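Local coordinates for protein aspartate aminotransferase, cytoplasmic (Schizosaccharomyces pombe 972h-, PDB 6JPK) that catalyses the transfer of an amino group from L-aspartate to 2-oxoglutarate, giving oxaloacetate and L-glutamate, with pyridoxal 5'-phosphate as cofactor, at residues 51-56 / 300-305; 91-94 / 98-101. The protein carries 1 engineered substitution. All coordinates share one frame; numbering follows the deposited sequence.

Overall arrangement
Both contacts lie in the fold of a pyridoxal-phosphate-dependent aminotransferase, their centres 24 Å apart and their nearest atoms about 15 Å apart, so they do not touch. Contact 1 joins helix 51-62 to helix 297-308, two elements separated by more than two hundred residues of chain, and lies beside the second subunit. Contact 2 is local: helix 93-96 turns into strand 100-106, an outermost strand of the large mixed sheet within the chain. Along the chain contact 2 is nested inside the loop that contact 1 closes. One contact thus brings distant helices together near the subunit boundary, whereas the other starts an edge strand away from the annotated sites.

Contact 1 of 2, residues 51-56 / 300-305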
loop_
_atom_site.group_PDB
_atom_site.type_symbol
_atom_site.label_atom_id
_atom_site.label_comp_id
_atom_site.label_asym_id
_atom_site.label_seq_id
_atom_site.Cartn_x
_atom_site.Cartn_y
_atom_site.Cartn_z
ATOM N N PRO A 51 23.523 8.874 3.393
ATOM C CA PRO A 51 24.618 7.886 3.369
ATOM C C PRO A 51 24.321 6.638 4.189
ATOM O O PRO A 51 24.607 5.523 3.740
ATOM C CB PRO A 51 25.810 8.677 3.930
ATOM C CG PRO A 51 25.500 10.121 3.559
ATOM C CD PRO A 51 23.999 10.238 3.696
ATOM N N ALA A 52 23.709 6.795 5.365
ATOM C CA ALA A 52 23.384 5.623 6.178
ATOM C C ALA A 52 22.351 4.733 5.494
ATOM O O ALA A 52 22.407 3.508 5.629
ATOM C CB ALA A 52 22.884 6.059 7.552
ATOM N N VAL A 53 21.420 5.323 4.745
ATOM C CA VAL A 53 20.406 4.526 4.064
ATOM C C VAL A 53 21.014 3.795 2.880
ATOM O O VAL A 53 20.714 2.620 2.641
ATOM C CB VAL A 53 19.221 5.416 3.636
ATOM C CG1 VAL A 53 18.392 4.740 2.541
ATOM C CG2 VAL A 53 18.361 5.761 4.846
ATOM N N LYS A 54 21.856 4.479 2.103
ATOM C CA LYS A 54 22.538 3.813 0.999
ATOM C C LYS A 54 23.403 2.672 1.517
ATOM O O LYS A 54 23.399 1.568 0.962
ATOM C CB LYS A 54 23.392 4.814 0.222
ATOM C CG LYS A 54 23.928 4.283 -1.094
ATOM C CD LYS A 54 24.791 5.339 -1.784
ATOM C CE LYS A 54 24.061 6.679 -1.862
ATOM N NZ LYS A 54 24.980 7.846 -2.070
ATOM N N LYS A 55 24.156 2.936 2.585
ATOM C CA LYS A 55 24.970 1.906 3.226
ATOM C C LYS A 55 24.120 0.718 3.683
ATOM O O LYS A 55 24.463 -0.444 3.429
ATOM C CB LYS A 55 25.709 2.537 4.407
ATOM C CG LYS A 55 26.639 1.618 5.178
ATOM C CD LYS A 55 27.397 2.425 6.234
ATOM C CE LYS A 55 28.420 1.569 6.959
ATOM N NZ LYS A 55 29.418 2.433 7.647
ATOM N N ALA A 56 23.002 0.994 4.366
ATOM C CA ALA A 56 22.138 -0.086 4.847
ATOM C C ALA A 56 21.567 -0.910 3.694
ATOM O O ALA A 56 21.488 -2.143 3.783
ATOM C CB ALA A 56 21.002 0.484 5.708
ATOM N N ALA A 300 11.315 -1.446 4.665
ATOM C CA ALA A 300 11.303 -1.913 6.047
ATOM C C ALA A 300 12.607 -2.613 6.400
ATOM O O ALA A 300 13.125 -2.450 7.515
ATOM C CB ALA A 300 10.118 -2.849 6.272
ATOM N N ARG A 301 13.143 -3.412 5.474
ATOM C CA ARG A 301 14.425 -4.059 5.734
ATOM C C ARG A 301 15.511 -3.017 5.957
ATOM O O ARG A 301 16.351 -3.168 6.844
ATOM C CB ARG A 301 14.802 -4.994 4.579
ATOM C CG ARG A 301 13.933 -6.245 4.454
ATOM C CD ARG A 301 14.430 -7.178 3.318
ATOM N NE ARG A 301 14.491 -6.473 2.044
ATOM C CZ ARG A 301 13.712 -6.722 0.985
ATOM N NH1 ARG A 301 12.797 -7.694 1.005
ATOM N NH2 ARG A 301 13.869 -5.997 -0.119
ATOM N N ILE A 302 15.486 -1.935 5.183
ATOM C CA ILE A 302 16.512 -0.905 5.304
ATOM C C ILE A 302 16.405 -0.214 6.654
ATOM O O ILE A 302 17.398 -0.074 7.377
ATOM C CB ILE A 302 16.394 0.104 4.144
ATOM C CG1 ILE A 302 16.886 -0.524 2.841
ATOM C CG2 ILE A 302 17.168 1.386 4.446
ATOM C CD1 ILE A 302 16.590 0.345 1.613
ATOM N N ALA A 303 15.184 0.196 7.018
ATOM C CA ALA A 303 14.950 0.882 8.281
ATOM C C ALA A 303 15.297 -0.011 9.461
ATOM O O ALA A 303 15.926 0.439 10.429
ATOM C CB ALA A 303 13.487 1.347 8.353
ATOM N N ALA A 304 14.909 -1.291 9.399
ATOM C CA ALA A 304 15.250 -2.198 10.487
ATOM C C ALA A 304 16.761 -2.353 10.595
ATOM O O ALA A 304 17.302 -2.448 11.701
ATOM C CB ALA A 304 14.586 -3.562 10.284
ATOM N N GLU A 305 17.462 -2.364 9.459
ATOM C CA GLU A 305 18.915 -2.522 9.512
ATOM C C GLU A 305 19.553 -1.349 10.252
ATOM O O GLU A 305 20.381 -1.540 11.148
ATOM C CB GLU A 305 19.487 -2.655 8.097
ATOM C CG GLU A 305 20.882 -3.212 8.065
ATOM C CD GLU A 305 20.949 -4.672 8.547
ATOM O OE1 GLU A 305 19.930 -5.410 8.448
ATOM O OE2 GLU A 305 22.026 -5.072 9.037
#
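The 2.8 Å backbone bond from A304 N to A300 O belongs to the helix turn that presents I302 to A56 and V53. No hydrogen bond crosses between these two segments, and the contact between them is a small apolar patch. I302 is its centre. With CG1 set beside the backbone N (chi1 -73°), the CG2 branch lies anti to that N and reaches the opposing helix, where it meets V53 CG1 at 4.0 Å and A56 CB at 4.1 Å. The V53 and I302 side chains cross at about a right angle. Alanine suits position 56 because the backbones come close here, 5.7 Å between A56 CA and I302 CA. E305 adds its CB, 4.2 Å from A56 CB; its carboxylate leads away, and OE1 accepts a weak hydrogen bond from Q63 NE2. V53 also packs on H68 of the second subunit, and R301 forms a salt bridge to E262 of that subunit. The segment axes approach to 9.2 Å at an angle of 111°, a steep helix-helix packing beside the dimer interface. The side chain of V53 is about 11 Å from that of K255, probably the lysine that carries the cofactor in the active site of this aminotransferase fold.

Contact 2 of 2, residues 91-94 / 98-101; sequences NPHL and DRVA
Helix 93-96 ends in a turn at D98, whose positive phi lets R99 N donate back to L94 O at 3.0 Å, with an N-H...O angle of 156°. Across this turn the side chains of L94 and R99 meet at an oblique angle. The CD2 methyl of L94 sits over the centre of one guanidinium face, 3.7 Å from R99 CZ. A bend at chi3 (57°) brings the guanidinium back over the leucine. The turn is a Schellman motif, the helix C-cap in which the chain folds back on its last turn, and a hydrophobic contact between the residues joined by its longer bond often accompanies it; here the leucine methyl instead packs on the flat face of a charged guanidinium, which stays hydrogen-bonded at its rim. V100, the first residue of the edge strand, adds a beta-branched side chain, its CG2 3.9 Å from L94 CB. H93 comes near NH1 of the same guanidinium: R99 NH1 lies at the edge of the imidazole, 3.9 Å from H93 CD2, and the two planes are inclined by 62°. A water bridges them, 2.7 Å from H93 NE2 and accepting from R99 NH1 at 3.2 Å. R99 NE donates to A271 O, just past the neighbouring strand 264-270, and NH1 also has a weak, long ion pair with E97. Replacing R99 by an alanine would probably leave L94 CD2 without its flat cover, A271 O without the NE donor and the bridging water without one of its donors. D98 OD1 forms a salt bridge with K277 of helix 274-289.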
loop_
_atom_site.group_PDB
_atom_site.type_symbol
_atom_site.label_atom_id
_atom_site.label_comp_id
_atom_site.label_asym_id
_atom_site.label_seq_id
_atom_site.Cartn_x
_atom_site.Cartn_y
_atom_site.Cartn_z
ATOM N N ASN A 91 10.540 5.443 27.221
ATOM C CA ASN A 91 9.500 4.587 27.806
ATOM C C ASN A 91 9.582 3.160 27.265
ATOM O O ASN A 91 8.621 2.646 26.679
ATOM C CB ASN A 91 8.119 5.188 27.546
ATOM C CG ASN A 91 7.836 6.393 28.417
ATOM O OD1 ASN A 91 7.733 6.266 29.621
ATOM N ND2 ASN A 91 7.695 7.568 27.806
ATOM N N PRO A 92 10.716 2.478 27.464
ATOM C CA PRO A 92 10.846 1.112 26.928
ATOM C C PRO A 92 9.864 0.120 27.532
ATOM O O PRO A 92 9.640 -0.940 26.930
ATOM C CB PRO A 92 12.300 0.736 27.264
ATOM C CG PRO A 92 12.636 1.580 28.474
ATOM C CD PRO A 92 11.900 2.883 28.252
ATOM N N HIS A 93 9.270 0.428 28.694
ATOM C CA HIS A 93 8.325 -0.497 29.320
ATOM C C HIS A 93 7.077 -0.717 28.467
ATOM O O HIS A 93 6.416 -1.749 28.624
ATOM C CB HIS A 93 7.905 0.013 30.703
ATOM C CG HIS A 93 7.013 1.213 30.646
ATOM N ND1 HIS A 93 7.494 2.486 30.421
ATOM C CD2 HIS A 93 5.666 1.332 30.754
ATOM C CE1 HIS A 93 6.481 3.338 30.404
ATOM N NE2 HIS A 93 5.362 2.662 30.602
ATOM N N LEU A 94 6.730 0.224 27.579
ATOM C CA LEU A 94 5.570 0.011 26.709
ATOM C C LEU A 94 5.783 -1.185 25.797
ATOM O O LEU A 94 4.851 -1.961 25.547
ATOM C CB LEU A 94 5.278 1.257 25.872
ATOM C CG LEU A 94 4.955 2.543 26.631
ATOM C CD1 LEU A 94 4.935 3.738 25.657
ATOM C CD2 LEU A 94 3.632 2.433 27.398
ATOM N N ASP A 98 4.551 -5.493 26.311
ATOM C CA ASP A 98 3.719 -5.960 25.194
ATOM C C ASP A 98 2.436 -5.132 25.076
ATOM O O ASP A 98 1.350 -5.663 24.831
ATOM C CB ASP A 98 3.395 -7.457 25.341
ATOM C CG ASP A 98 2.844 -8.081 24.062
ATOM O OD1 ASP A 98 3.332 -7.736 22.965
ATOM O OD2 ASP A 98 1.932 -8.935 24.163
ATOM N N ARG A 99 2.556 -3.818 25.250
ATOM C CA ARG A 99 1.399 -2.932 25.206
ATOM C C ARG A 99 1.245 -2.165 23.891
ATOM O O ARG A 99 0.274 -1.414 23.747
ATOM C CB ARG A 99 1.460 -1.938 26.372
ATOM C CG ARG A 99 1.028 -2.531 27.720
ATOM C CD ARG A 99 1.387 -1.591 28.877
ATOM N NE ARG A 99 0.787 -0.272 28.707
ATOM C CZ ARG A 99 1.025 0.764 29.504
ATOM N NH1 ARG A 99 1.863 0.633 30.537
ATOM N NH2 ARG A 99 0.428 1.928 29.268
ATOM N N VAL A 100 2.149 -2.321 22.924
ATOM C CA VAL A 100 2.069 -1.559 21.676
ATOM C C VAL A 100 1.690 -2.514 20.551
ATOM O O VAL A 100 2.393 -3.499 20.300
ATOM C CB VAL A 100 3.384 -0.821 21.362
ATOM C CG1 VAL A 100 3.239 0.027 20.092
ATOM C CG2 VAL A 100 3.792 0.065 22.521
ATOM N N ALA A 101 0.562 -2.241 19.894
ATOM C CA ALA A 101 0.171 -2.950 18.676
ATOM C C ALA A 101 0.714 -2.154 17.496
ATOM O O ALA A 101 0.308 -1.012 17.280
ATOM C CB ALA A 101 -1.349 -3.097 18.586
HETATM O O HOH W 1 2.865 3.564 31.176
#